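Local coordinates for protein N(G),N(G)-dimethylarginine dimethylaminohydrolase (Pseudomonas aeruginosa, PDB 1H70) that hydrolyses the methylated arginines N(omega),N(omega)-dimethyl-L-arginine and N(omega)-methyl-L-arginine to L-citrulline, releasing dimethylamine or methylamine, at residues A[3-8]-A[251-255]; A[124-130]-A[151-157]; A[10-15]-A[55-60]; A[211-217]-A[231-237]. The protein carries 1 engineered substitution. All blocks are in the same frame, centred on the assembly; numbering follows the deposited sequence.

Contact 1: residues A[3-8]-A[251-255]; sequences FKHIIA and MSLRF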
# COMPACT_ATOMS: atom_id res chain seq x y z
N PHE A 3 10.04 0.74 -11.69
CA PHE A 3 9.57 -0.56 -11.23
C PHE A 3 9.55 -1.51 -12.43
O PHE A 3 9.31 -1.06 -13.56
CB PHE A 3 8.16 -0.43 -10.69
CG PHE A 3 8.06 0.26 -9.36
CD1 PHE A 3 7.02 1.15 -9.12
CD2 PHE A 3 8.96 -0.01 -8.34
CE1 PHE A 3 6.90 1.77 -7.90
CE2 PHE A 3 8.86 0.62 -7.10
CZ PHE A 3 7.84 1.51 -6.87
N LYS A 4 9.76 -2.80 -12.20
CA LYS A 4 9.71 -3.76 -13.30
C LYS A 4 8.51 -4.68 -13.11
O LYS A 4 8.02 -5.23 -14.09
CB LYS A 4 10.97 -4.63 -13.36
CG LYS A 4 12.28 -3.85 -13.42
CD LYS A 4 13.40 -4.62 -14.13
CE LYS A 4 14.53 -3.68 -14.57
NZ LYS A 4 15.49 -3.27 -13.49
N HIS A 5 8.07 -4.84 -11.86
CA HIS A 5 6.97 -5.76 -11.56
C HIS A 5 5.93 -5.28 -10.56
O HIS A 5 6.19 -4.47 -9.66
CB HIS A 5 7.50 -7.05 -10.89
CG HIS A 5 8.58 -7.79 -11.62
ND1 HIS A 5 8.33 -8.57 -12.72
CD2 HIS A 5 9.89 -7.94 -11.34
CE1 HIS A 5 9.46 -9.14 -13.13
NE2 HIS A 5 10.42 -8.78 -12.30
N ILE A 6 4.75 -5.88 -10.68
CA ILE A 6 3.64 -5.69 -9.80
C ILE A 6 3.07 -7.07 -9.45
O ILE A 6 3.06 -7.95 -10.32
CB ILE A 6 2.60 -4.79 -10.54
CG1 ILE A 6 2.94 -3.34 -10.14
CG2 ILE A 6 1.18 -5.20 -10.28
CD1 ILE A 6 2.92 -2.36 -11.21
N ILE A 7 2.65 -7.26 -8.20
CA ILE A 7 1.93 -8.47 -7.78
C ILE A 7 0.56 -7.98 -7.29
O ILE A 7 0.46 -6.96 -6.59
CB ILE A 7 2.63 -9.24 -6.65
CG1 ILE A 7 3.99 -9.74 -7.10
CG2 ILE A 7 1.75 -10.39 -6.15
CD1 ILE A 7 4.91 -10.12 -5.95
N ALA A 8 -0.49 -8.72 -7.62
CA ALA A 8 -1.86 -8.38 -7.19
C ALA A 8 -2.62 -9.68 -6.97
O ALA A 8 -2.11 -10.76 -7.36
CB ALA A 8 -2.59 -7.55 -8.25
N MET A 251 -3.69 -2.57 -3.02
CA MET A 251 -3.96 -3.66 -3.94
C MET A 251 -2.79 -4.20 -4.74
O MET A 251 -2.99 -5.08 -5.60
CB MET A 251 -5.15 -3.24 -4.81
CG MET A 251 -6.42 -3.27 -3.94
SD MET A 251 -7.95 -3.07 -4.90
CE MET A 251 -7.62 -1.40 -5.46
N SER A 252 -1.57 -3.71 -4.48
CA SER A 252 -0.45 -4.30 -5.20
C SER A 252 0.84 -4.18 -4.44
O SER A 252 0.92 -3.46 -3.44
CB SER A 252 -0.25 -3.72 -6.61
OG SER A 252 -0.15 -2.30 -6.68
N LEU A 253 1.81 -4.97 -4.90
CA LEU A 253 3.21 -4.93 -4.47
C LEU A 253 3.93 -4.42 -5.73
O LEU A 253 3.66 -4.90 -6.82
CB LEU A 253 3.73 -6.32 -4.14
CG LEU A 253 3.73 -6.99 -2.76
CD1 LEU A 253 3.30 -6.19 -1.59
CD2 LEU A 253 3.23 -8.42 -2.74
N ARG A 254 4.79 -3.42 -5.60
CA ARG A 254 5.46 -2.75 -6.70
C ARG A 254 6.98 -2.77 -6.47
O ARG A 254 7.43 -2.29 -5.45
CB ARG A 254 4.97 -1.30 -6.73
CG ARG A 254 3.47 -1.19 -6.94
CD ARG A 254 2.86 0.20 -6.64
NE ARG A 254 2.86 0.45 -5.18
CZ ARG A 254 1.94 0.04 -4.31
NH1 ARG A 254 2.10 0.42 -3.03
NH2 ARG A 254 0.90 -0.71 -4.67
N PHE A 255 7.74 -3.34 -7.40
CA PHE A 255 9.19 -3.44 -7.25
C PHE A 255 9.95 -3.67 -8.56
O PHE A 255 9.33 -3.60 -9.63
CB PHE A 255 9.52 -4.57 -6.25
CG PHE A 255 9.02 -5.94 -6.66
CD1 PHE A 255 9.84 -6.84 -7.31
CD2 PHE A 255 7.72 -6.32 -6.38
CE1 PHE A 255 9.37 -8.10 -7.70
CE2 PHE A 255 7.25 -7.58 -6.73
CZ PHE A 255 8.09 -8.48 -7.39
OXT PHE A 255 11.16 -3.94 -8.49
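Residues 3-8 and the C-terminal residues 251-255 run antiparallel and join the two ends of the chain in a small mixed sheet, with a classic beta bulge where Lys-4 and His-5 both face Phe-255. Backbone hydrogen bonds set the frame. Ile-7 and Leu-253 form a hydrogen-bonded pair, while at the bulge Phe-255 O, half of the terminal carboxylate, accepts from Lys-4 N at 2.7 Å and from His-5 N at 2.8 Å. The two donors reach this oxygen from opposite faces of its plane.

Apolar contacts fall on both faces of the sheet. On the face of Ile-7 and Leu-253, His-5 CB sits over the Phe-255 ring, 4.0 Å from the ring centroid, and Ile-7 CD1 meets the ring edge at CE2 (3.5 Å). Phe-255 CG stands between its backbone N and carbonyl carbon (chi1 60°), which folds the ring back over the strand. Phe-100 of helix 89-100 meets the same ring edge-to-face. On the other face, the aliphatic root of Arg-254 packs CB over the Phe-3 ring, and its CG touches Ile-6 CG1; arginine suits this place because its methylene stem is apolar and its guanidinium charged.

Arg-254 NH1 forms a salt bridge with Glu-66, which lines the citrulline pocket. Ser-252 OG, hydrogen-bonded to Tyr-39 of helix 29-43, accepts from Arg-254 NH2 in the guanidinium plane at 2.8 Å.

Contact 2: residues A[124-130]-A[151-157]; sequences DHFYIGE and LSGSVVR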
# COMPACT_ATOMS: atom_id res chain seq x y z
N ASP A 124 16.02 5.09 -0.49
CA ASP A 124 16.40 3.92 0.31
C ASP A 124 15.93 4.04 1.77
O ASP A 124 16.30 3.21 2.62
CB ASP A 124 17.91 3.69 0.24
CG ASP A 124 18.42 3.40 -1.15
OD1 ASP A 124 17.71 2.75 -1.97
OD2 ASP A 124 19.56 3.80 -1.50
N HIS A 125 15.11 5.04 2.07
CA HIS A 125 14.58 5.23 3.42
C HIS A 125 13.16 4.71 3.49
O HIS A 125 12.37 4.93 2.56
CB HIS A 125 14.59 6.69 3.89
CG HIS A 125 14.35 6.83 5.36
ND1 HIS A 125 15.34 6.64 6.29
CD2 HIS A 125 13.21 7.07 6.06
CE1 HIS A 125 14.84 6.78 7.51
NE2 HIS A 125 13.55 7.05 7.39
N PHE A 126 12.84 4.02 4.59
CA PHE A 126 11.48 3.47 4.77
C PHE A 126 10.83 4.03 6.02
O PHE A 126 11.31 3.80 7.13
CB PHE A 126 11.53 1.93 4.84
CG PHE A 126 11.92 1.28 3.53
CD1 PHE A 126 13.26 1.22 3.16
CD2 PHE A 126 10.96 0.78 2.68
CE1 PHE A 126 13.61 0.62 1.94
CE2 PHE A 126 11.30 0.19 1.48
CZ PHE A 126 12.64 0.12 1.11
N TYR A 127 9.74 4.79 5.85
CA TYR A 127 9.03 5.37 6.99
C TYR A 127 7.99 4.35 7.41
O TYR A 127 7.21 3.88 6.58
CB TYR A 127 8.29 6.66 6.64
CG TYR A 127 9.22 7.79 6.31
CD1 TYR A 127 9.57 8.03 5.00
CD2 TYR A 127 9.73 8.62 7.30
CE1 TYR A 127 10.44 9.07 4.66
CE2 TYR A 127 10.60 9.67 6.98
CZ TYR A 127 10.95 9.87 5.65
OH TYR A 127 11.81 10.93 5.30
N ILE A 128 7.99 4.01 8.70
CA ILE A 128 7.11 2.99 9.23
C ILE A 128 6.17 3.52 10.32
O ILE A 128 6.63 3.96 11.38
CB ILE A 128 7.95 1.85 9.85
CG1 ILE A 128 8.93 1.26 8.85
CG2 ILE A 128 7.01 0.77 10.40
CD1 ILE A 128 9.85 0.20 9.50
N GLY A 129 4.85 3.48 10.07
CA GLY A 129 3.91 3.97 11.06
C GLY A 129 3.67 3.01 12.22
O GLY A 129 3.63 1.77 12.05
N GLU A 130 3.54 3.56 13.43
CA GLU A 130 3.23 2.76 14.62
C GLU A 130 1.71 2.84 14.71
O GLU A 130 1.17 3.87 15.11
CB GLU A 130 3.88 3.31 15.89
CG GLU A 130 3.49 2.51 17.15
CD GLU A 130 4.08 3.11 18.43
OE1 GLU A 130 4.24 4.34 18.50
OE2 GLU A 130 4.41 2.33 19.35
N LEU A 151 19.78 -0.50 3.75
CA LEU A 151 18.70 0.47 3.64
C LEU A 151 18.47 1.11 5.01
O LEU A 151 19.10 0.71 6.00
CB LEU A 151 17.43 -0.21 3.12
CG LEU A 151 17.63 -0.86 1.75
CD1 LEU A 151 16.50 -1.84 1.42
CD2 LEU A 151 17.71 0.23 0.70
N SER A 152 17.59 2.10 5.10
CA SER A 152 17.35 2.76 6.37
C SER A 152 15.85 2.82 6.69
O SER A 152 15.03 2.59 5.80
CB SER A 152 18.02 4.15 6.37
OG SER A 152 17.36 5.03 5.47
N GLY A 153 15.49 3.10 7.93
CA GLY A 153 14.08 3.18 8.29
C GLY A 153 13.88 4.00 9.55
O GLY A 153 14.83 4.19 10.29
N SER A 154 12.67 4.48 9.79
CA SER A 154 12.37 5.27 10.98
C SER A 154 10.91 5.07 11.33
O SER A 154 10.16 4.57 10.48
CB SER A 154 12.68 6.75 10.74
OG SER A 154 11.95 7.28 9.64
N VAL A 155 10.52 5.40 12.57
CA VAL A 155 9.14 5.22 13.01
C VAL A 155 8.40 6.54 12.99
O VAL A 155 8.96 7.58 13.42
CB VAL A 155 9.06 4.59 14.41
CG1 VAL A 155 7.63 4.46 14.91
CG2 VAL A 155 9.69 3.22 14.38
N VAL A 156 7.18 6.52 12.47
CA VAL A 156 6.30 7.68 12.46
C VAL A 156 5.13 7.37 13.37
O VAL A 156 4.50 6.33 13.24
CB VAL A 156 5.75 7.97 11.03
CG1 VAL A 156 4.77 9.15 11.07
CG2 VAL A 156 6.91 8.30 10.07
N ARG A 157 4.83 8.27 14.31
CA ARG A 157 3.73 8.04 15.24
C ARG A 157 2.41 8.45 14.60
O ARG A 157 2.37 9.47 13.90
CB ARG A 157 3.99 8.84 16.52
CG ARG A 157 5.39 8.65 17.11
CD ARG A 157 5.73 7.19 17.49
NE ARG A 157 7.17 7.07 17.71
CZ ARG A 157 7.84 6.06 18.23
NH1 ARG A 157 7.21 4.96 18.65
NH2 ARG A 157 9.15 6.14 18.33
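The imidazole of His-125 is clasped by two serines of the neighbouring strand, with ND1 2.7 Å from Ser-152 OG and NE2 2.8 Å from Ser-154 OG, both hydrogen bonds. The torsion of His-125 makes this possible: CG lies opposite the backbone N (chi1 -167°), which swings the ring toward strand 152-157, between the two hydroxyls, one face over Gly-153 CA. That glycine offers only hydrogens, and the imidazole settles close to its backbone. Each serine holds OG between its backbone N and carbonyl carbon, and since they are two residues apart both hydroxyls rise on the same face, one at each ring nitrogen. The clasp should fix the ring's rotation. Tyr-127 stands beside it, with His-125 CD2 over the centre of the phenol ring, and Tyr-127 CD2 touches Val-156 CG2 at 4.0 Å.

These are parallel strands, 125-130 and 152-157, joined through helix 136-148 in a beta-alpha-beta crossover, and their axes differ by 20°. The face carrying Phe-126 and Ile-128 is packed against that helix, which suits their bulky apolar groups; Phe-126 CE1 also meets Leu-151 CD1 at 3.8 Å.

At the far end Glu-130, extended throughout, forms a salt bridge from OE1 to Arg-157 NH1 (3.0 Å). The oxygen lies in the guanidinium plane, yet the nitrogen comes from above the carboxylate plane. Arg-157 bends at chi2 (-59°), which brings its guanidinium back over Val-155 CG1.

Contact 3: residues A[10-15]-A[55-60]; sequences TPARSL and PDERFP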
# COMPACT_ATOMS: atom_id res chain seq x y z
N THR A 10 -6.70 -11.42 -7.23
CA THR A 10 -8.12 -11.29 -7.50
C THR A 10 -8.90 -11.28 -6.21
O THR A 10 -8.60 -12.07 -5.34
CB THR A 10 -8.53 -12.53 -8.34
OG1 THR A 10 -7.69 -12.55 -9.51
CG2 THR A 10 -9.99 -12.46 -8.82
N PRO A 11 -9.91 -10.42 -6.07
CA PRO A 11 -10.72 -10.39 -4.85
C PRO A 11 -11.59 -11.65 -4.72
O PRO A 11 -12.00 -12.23 -5.74
CB PRO A 11 -11.58 -9.12 -5.03
CG PRO A 11 -11.68 -8.97 -6.50
CD PRO A 11 -10.35 -9.43 -7.08
N ALA A 12 -11.81 -12.10 -3.49
CA ALA A 12 -12.62 -13.29 -3.23
C ALA A 12 -14.07 -12.89 -3.05
O ALA A 12 -14.38 -11.71 -2.82
CB ALA A 12 -12.14 -13.98 -1.97
N ARG A 13 -14.99 -13.86 -3.11
CA ARG A 13 -16.38 -13.52 -2.86
C ARG A 13 -16.52 -13.05 -1.42
O ARG A 13 -17.38 -12.20 -1.12
CB ARG A 13 -17.31 -14.71 -3.08
CG ARG A 13 -17.52 -15.10 -4.55
CD ARG A 13 -18.37 -16.37 -4.70
NE ARG A 13 -17.70 -17.55 -4.14
CZ ARG A 13 -16.80 -18.27 -4.81
NH1 ARG A 13 -16.47 -17.90 -6.03
NH2 ARG A 13 -16.23 -19.33 -4.26
N SER A 14 -15.70 -13.59 -0.52
CA SER A 14 -15.74 -13.20 0.90
C SER A 14 -15.28 -11.75 1.17
O SER A 14 -15.35 -11.30 2.31
CB SER A 14 -14.97 -14.18 1.80
OG SER A 14 -13.62 -14.26 1.40
N LEU A 15 -14.86 -11.05 0.13
CA LEU A 15 -14.48 -9.62 0.21
C LEU A 15 -15.61 -8.82 0.87
O LEU A 15 -15.35 -7.86 1.58
CB LEU A 15 -14.30 -9.03 -1.19
CG LEU A 15 -13.88 -7.56 -1.27
CD1 LEU A 15 -12.37 -7.45 -1.13
CD2 LEU A 15 -14.33 -6.88 -2.57
N PRO A 55 -7.93 -15.87 -6.28
CA PRO A 55 -8.64 -15.50 -5.05
C PRO A 55 -8.52 -16.59 -3.99
O PRO A 55 -8.33 -17.77 -4.32
CB PRO A 55 -10.09 -15.35 -5.51
CG PRO A 55 -10.20 -16.12 -6.78
CD PRO A 55 -8.84 -16.10 -7.43
N ASP A 56 -8.64 -16.22 -2.72
CA ASP A 56 -8.60 -17.23 -1.65
C ASP A 56 -9.77 -16.88 -0.75
O ASP A 56 -9.71 -15.89 -0.03
CB ASP A 56 -7.31 -17.21 -0.87
CG ASP A 56 -7.15 -18.42 0.03
OD1 ASP A 56 -8.17 -18.92 0.59
OD2 ASP A 56 -6.03 -18.96 0.16
N GLU A 57 -10.82 -17.69 -0.78
CA GLU A 57 -12.01 -17.42 0.02
C GLU A 57 -11.81 -17.40 1.52
O GLU A 57 -12.59 -16.78 2.26
CB GLU A 57 -13.12 -18.44 -0.35
CG GLU A 57 -13.58 -18.33 -1.78
CD GLU A 57 -14.21 -16.97 -2.05
OE1 GLU A 57 -14.75 -16.37 -1.09
OE2 GLU A 57 -14.16 -16.49 -3.21
N ARG A 58 -10.77 -18.07 2.00
CA ARG A 58 -10.50 -18.11 3.43
C ARG A 58 -10.03 -16.75 3.95
O ARG A 58 -10.02 -16.55 5.14
CB ARG A 58 -9.40 -19.11 3.76
CG ARG A 58 -9.66 -20.56 3.38
CD ARG A 58 -8.43 -21.40 3.66
NE ARG A 58 -7.33 -20.98 2.78
CZ ARG A 58 -6.17 -21.58 2.70
NH1 ARG A 58 -5.96 -22.68 3.44
NH2 ARG A 58 -5.24 -21.12 1.87
N PHE A 59 -9.62 -15.85 3.07
CA PHE A 59 -9.08 -14.56 3.45
C PHE A 59 -9.79 -13.41 2.72
O PHE A 59 -9.36 -12.95 1.67
CB PHE A 59 -7.57 -14.50 3.19
CG PHE A 59 -6.78 -15.49 4.02
CD1 PHE A 59 -6.36 -16.69 3.45
CD2 PHE A 59 -6.48 -15.24 5.35
CE1 PHE A 59 -5.67 -17.60 4.18
CE2 PHE A 59 -5.78 -16.16 6.10
CZ PHE A 59 -5.38 -17.35 5.51
N PRO A 60 -10.90 -12.94 3.29
CA PRO A 60 -11.69 -11.86 2.70
C PRO A 60 -10.90 -10.63 2.23
O PRO A 60 -11.22 -10.02 1.21
CB PRO A 60 -12.59 -11.45 3.87
CG PRO A 60 -12.84 -12.75 4.59
CD PRO A 60 -11.49 -13.47 4.55
O HOH W 1 -8.70 -13.10 -2.59
O HOH W 2 -10.15 -10.71 -1.05
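Glu-57 reaches over to the backbone of the 3-10 segment that begins at Arg-13. Its OE2 accepts from Arg-13 N at 2.8 Å and its OE1 from Ser-14 N at 3.0 Å, each through the syn lone pair, so the carboxylate straddles two successive amides. A bend at chi2 (-62°) curls the glutamate back to them. The guanidinium of Arg-13 stacks on this carboxylate, the planes 14° apart, with OE2 over its centre. No N-H of the guanidinium points at OE2, and the long salt bridge from that oxygen to NH2 (3.7 Å) acts by charge alone. Ser-14 returns a bond, OG to Glu-57 O at 2.9 Å; its small side chain fits beside the Pro-60 ring.

Farther along, Thr-10 CB lies against Pro-55 CD at 3.7 Å. The single methyl of Ala-12, CB, lies close against Glu-57 OE2, at 3.5 Å. Two waters bridge the backbones: one links Thr-10 O to Asp-56 N, the other Pro-60 O to Ala-12 N.

Behind these, a type I turn from Asp-56 to Phe-59 presents Glu-57. Asp-56 OD1 accepts from Arg-58 N in an Asx turn, and Arg-58 grips the same carboxylate side-on. Leu-15 and Pro-60 lie next to Ile-244 and Asp-61, which line the citrulline pocket. Set at two backbone N-H groups at the start of the 3-10 segment and beneath an arginine, Glu-57 is probably stabilised in its ionised form.

Contact 4: residues A[211-217]-A[231-237]; sequences ERVIMPA and YRVIEVD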
# COMPACT_ATOMS: atom_id res chain seq x y z
N GLU A 211 6.34 6.98 -13.61
CA GLU A 211 5.89 8.30 -14.06
C GLU A 211 4.39 8.43 -14.33
O GLU A 211 3.91 9.50 -14.69
CB GLU A 211 6.75 8.89 -15.18
CG GLU A 211 8.25 9.04 -14.89
CD GLU A 211 8.69 9.68 -13.57
OE1 GLU A 211 7.91 10.33 -12.84
OE2 GLU A 211 9.89 9.48 -13.26
N ARG A 212 3.65 7.33 -14.15
CA ARG A 212 2.19 7.34 -14.18
C ARG A 212 1.79 7.44 -12.72
O ARG A 212 2.56 7.00 -11.84
CB ARG A 212 1.59 6.03 -14.71
CG ARG A 212 2.52 5.16 -15.58
CD ARG A 212 2.52 5.56 -16.98
NE ARG A 212 3.02 4.74 -18.09
CZ ARG A 212 4.21 4.37 -18.57
NH1 ARG A 212 4.17 3.69 -19.71
NH2 ARG A 212 5.40 4.57 -17.97
N VAL A 213 0.63 8.01 -12.42
CA VAL A 213 0.17 8.02 -11.03
C VAL A 213 -1.26 7.49 -11.10
O VAL A 213 -2.12 8.07 -11.78
CB VAL A 213 0.25 9.36 -10.30
CG1 VAL A 213 -0.56 9.26 -9.00
CG2 VAL A 213 1.68 9.72 -9.92
N ILE A 214 -1.49 6.37 -10.43
CA ILE A 214 -2.82 5.76 -10.43
C ILE A 214 -3.56 6.24 -9.18
O ILE A 214 -3.01 6.15 -8.07
CB ILE A 214 -2.74 4.23 -10.50
CG1 ILE A 214 -2.16 3.80 -11.87
CG2 ILE A 214 -4.12 3.61 -10.31
CD1 ILE A 214 -1.82 2.32 -11.98
N MET A 215 -4.76 6.78 -9.34
CA MET A 215 -5.46 7.34 -8.19
C MET A 215 -6.94 6.98 -8.29
O MET A 215 -7.41 6.63 -9.38
CB MET A 215 -5.32 8.88 -8.19
CG MET A 215 -6.13 9.50 -9.32
SD MET A 215 -6.11 11.34 -9.34
CE MET A 215 -6.85 11.65 -7.78
N PRO A 216 -7.66 7.06 -7.17
CA PRO A 216 -9.11 6.79 -7.16
C PRO A 216 -9.84 7.84 -8.00
O PRO A 216 -9.48 9.04 -8.03
CB PRO A 216 -9.50 6.94 -5.69
CG PRO A 216 -8.42 7.76 -5.07
CD PRO A 216 -7.16 7.43 -5.83
N ALA A 217 -10.88 7.39 -8.70
CA ALA A 217 -11.68 8.30 -9.53
C ALA A 217 -12.66 9.06 -8.62
O ALA A 217 -13.10 8.50 -7.61
CB ALA A 217 -12.44 7.52 -10.57
N TYR A 231 2.99 14.29 -14.01
CA TYR A 231 2.69 12.87 -14.07
C TYR A 231 1.52 12.54 -14.99
O TYR A 231 0.60 13.33 -15.14
CB TYR A 231 2.33 12.36 -12.67
CG TYR A 231 3.40 12.58 -11.63
CD1 TYR A 231 4.54 11.81 -11.62
CD2 TYR A 231 3.25 13.56 -10.66
CE1 TYR A 231 5.53 12.00 -10.65
CE2 TYR A 231 4.21 13.77 -9.70
CZ TYR A 231 5.35 12.98 -9.70
OH TYR A 231 6.30 13.21 -8.72
N ARG A 232 1.55 11.35 -15.58
CA ARG A 232 0.42 10.88 -16.38
C ARG A 232 -0.57 10.29 -15.39
O ARG A 232 -0.31 9.23 -14.83
CB ARG A 232 0.84 9.80 -17.37
CG ARG A 232 1.75 10.31 -18.46
CD ARG A 232 2.18 9.23 -19.45
NE ARG A 232 1.05 8.62 -20.14
CZ ARG A 232 1.17 7.61 -20.99
NH1 ARG A 232 2.37 7.11 -21.27
NH2 ARG A 232 0.10 7.10 -21.58
N VAL A 233 -1.69 10.98 -15.17
CA VAL A 233 -2.64 10.50 -14.18
C VAL A 233 -3.69 9.56 -14.75
O VAL A 233 -4.33 9.83 -15.77
CB VAL A 233 -3.26 11.66 -13.39
CG1 VAL A 233 -4.19 11.17 -12.27
CG2 VAL A 233 -2.16 12.55 -12.82
N ILE A 234 -3.85 8.42 -14.07
CA ILE A 234 -4.85 7.42 -14.46
C ILE A 234 -5.87 7.31 -13.33
O ILE A 234 -5.48 7.05 -12.20
CB ILE A 234 -4.20 6.05 -14.70
CG1 ILE A 234 -3.08 6.16 -15.73
CG2 ILE A 234 -5.28 5.04 -15.12
CD1 ILE A 234 -2.24 4.88 -15.84
N GLU A 235 -7.15 7.50 -13.62
CA GLU A 235 -8.17 7.42 -12.57
C GLU A 235 -8.88 6.08 -12.65
O GLU A 235 -9.32 5.66 -13.73
CB GLU A 235 -9.22 8.54 -12.71
CG GLU A 235 -8.67 9.92 -12.43
CD GLU A 235 -9.69 11.02 -12.77
OE1 GLU A 235 -10.37 11.56 -11.89
OE2 GLU A 235 -9.79 11.33 -13.96
N VAL A 236 -8.98 5.40 -11.50
CA VAL A 236 -9.65 4.11 -11.42
C VAL A 236 -10.66 4.16 -10.27
O VAL A 236 -10.30 4.48 -9.14
CB VAL A 236 -8.66 2.94 -11.14
CG1 VAL A 236 -9.42 1.63 -10.92
CG2 VAL A 236 -7.70 2.76 -12.29
N ASP A 237 -11.92 3.81 -10.53
CA ASP A 237 -12.90 3.86 -9.42
C ASP A 237 -12.63 2.71 -8.47
O ASP A 237 -12.59 1.56 -8.90
CB ASP A 237 -14.32 3.79 -10.00
CG ASP A 237 -15.43 3.98 -8.97
OD1 ASP A 237 -15.17 4.31 -7.79
OD2 ASP A 237 -16.62 3.83 -9.34
O HOH W 3 -10.00 11.55 -9.19
O HOH W 4 -13.16 5.89 -6.44
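Val-213 lays its CG2 methyl over the face of the Tyr-231 ring, 3.7 Å from CG and close against CB. The ring edge faces Glu-211, whose OE1 lies near the ring plane but is hydrogen-bonded to Trp-208. On the same face, the thioether of Met-215 laps over Val-233, SD to CG1 at 3.5 Å. Met-215 CG occupies the narrow site between its backbone N and carbonyl carbon (chi1 70°), and the bend at chi3 ends an unbranched chain that lets the sulfur lie over Val-233.

On the opposite face the isoleucines lie alongside one another. Ile-214 and Ile-234 point the same way, CG1 to CD1 at 4.1 Å, and Ile-234 CD1 also rests by Arg-212 CB. Val-236 CG2 meets Ile-214 CG2 at 4.2 Å, closing the row. At its edge the planes of the Arg-212 and Arg-232 guanidinium groups are 19° apart; Arg-212 is held through NH2 by Asn-210 O and by a salt bridge to Asp-47, which would ease this like-charge pairing.

Between the faces the parallel strands are stitched by a ladder of backbone bonds, from Glu-211 O to Ala-217 N, and Ala-217 CB tucks against Glu-235 CB. Strands 212-216 and 232-236 belong to a beta-alpha-beta unit: helix 220-227 covers the Met-215, Val-233 and Tyr-231 face, helix 29-43 packs on Ile-214, Ile-234 and Val-236, and strand 207-209 pairs antiparallel beyond 212-216.

In the fold
Contact 1 is the most central and most buried; it ties the chain's two ends together, and the other three contacts are nested inside the loop it closes. Contacts 2 and 4 are counterparts, each pairing the parallel strands of a beta-alpha-beta unit, and the centres of the two contacts lie about 25 Å apart; but contact 4 relies on aliphatic packing whereas contact 2 has a serine-clasped histidine and a salt bridge at its C-terminal end. Contact 3 lies farthest out and joins loops, so polar side chains and waters replace a ladder. Its first segment follows strand 5-9 of contact 1 directly. Helix 29-43 touches contacts 1, 3 and 4.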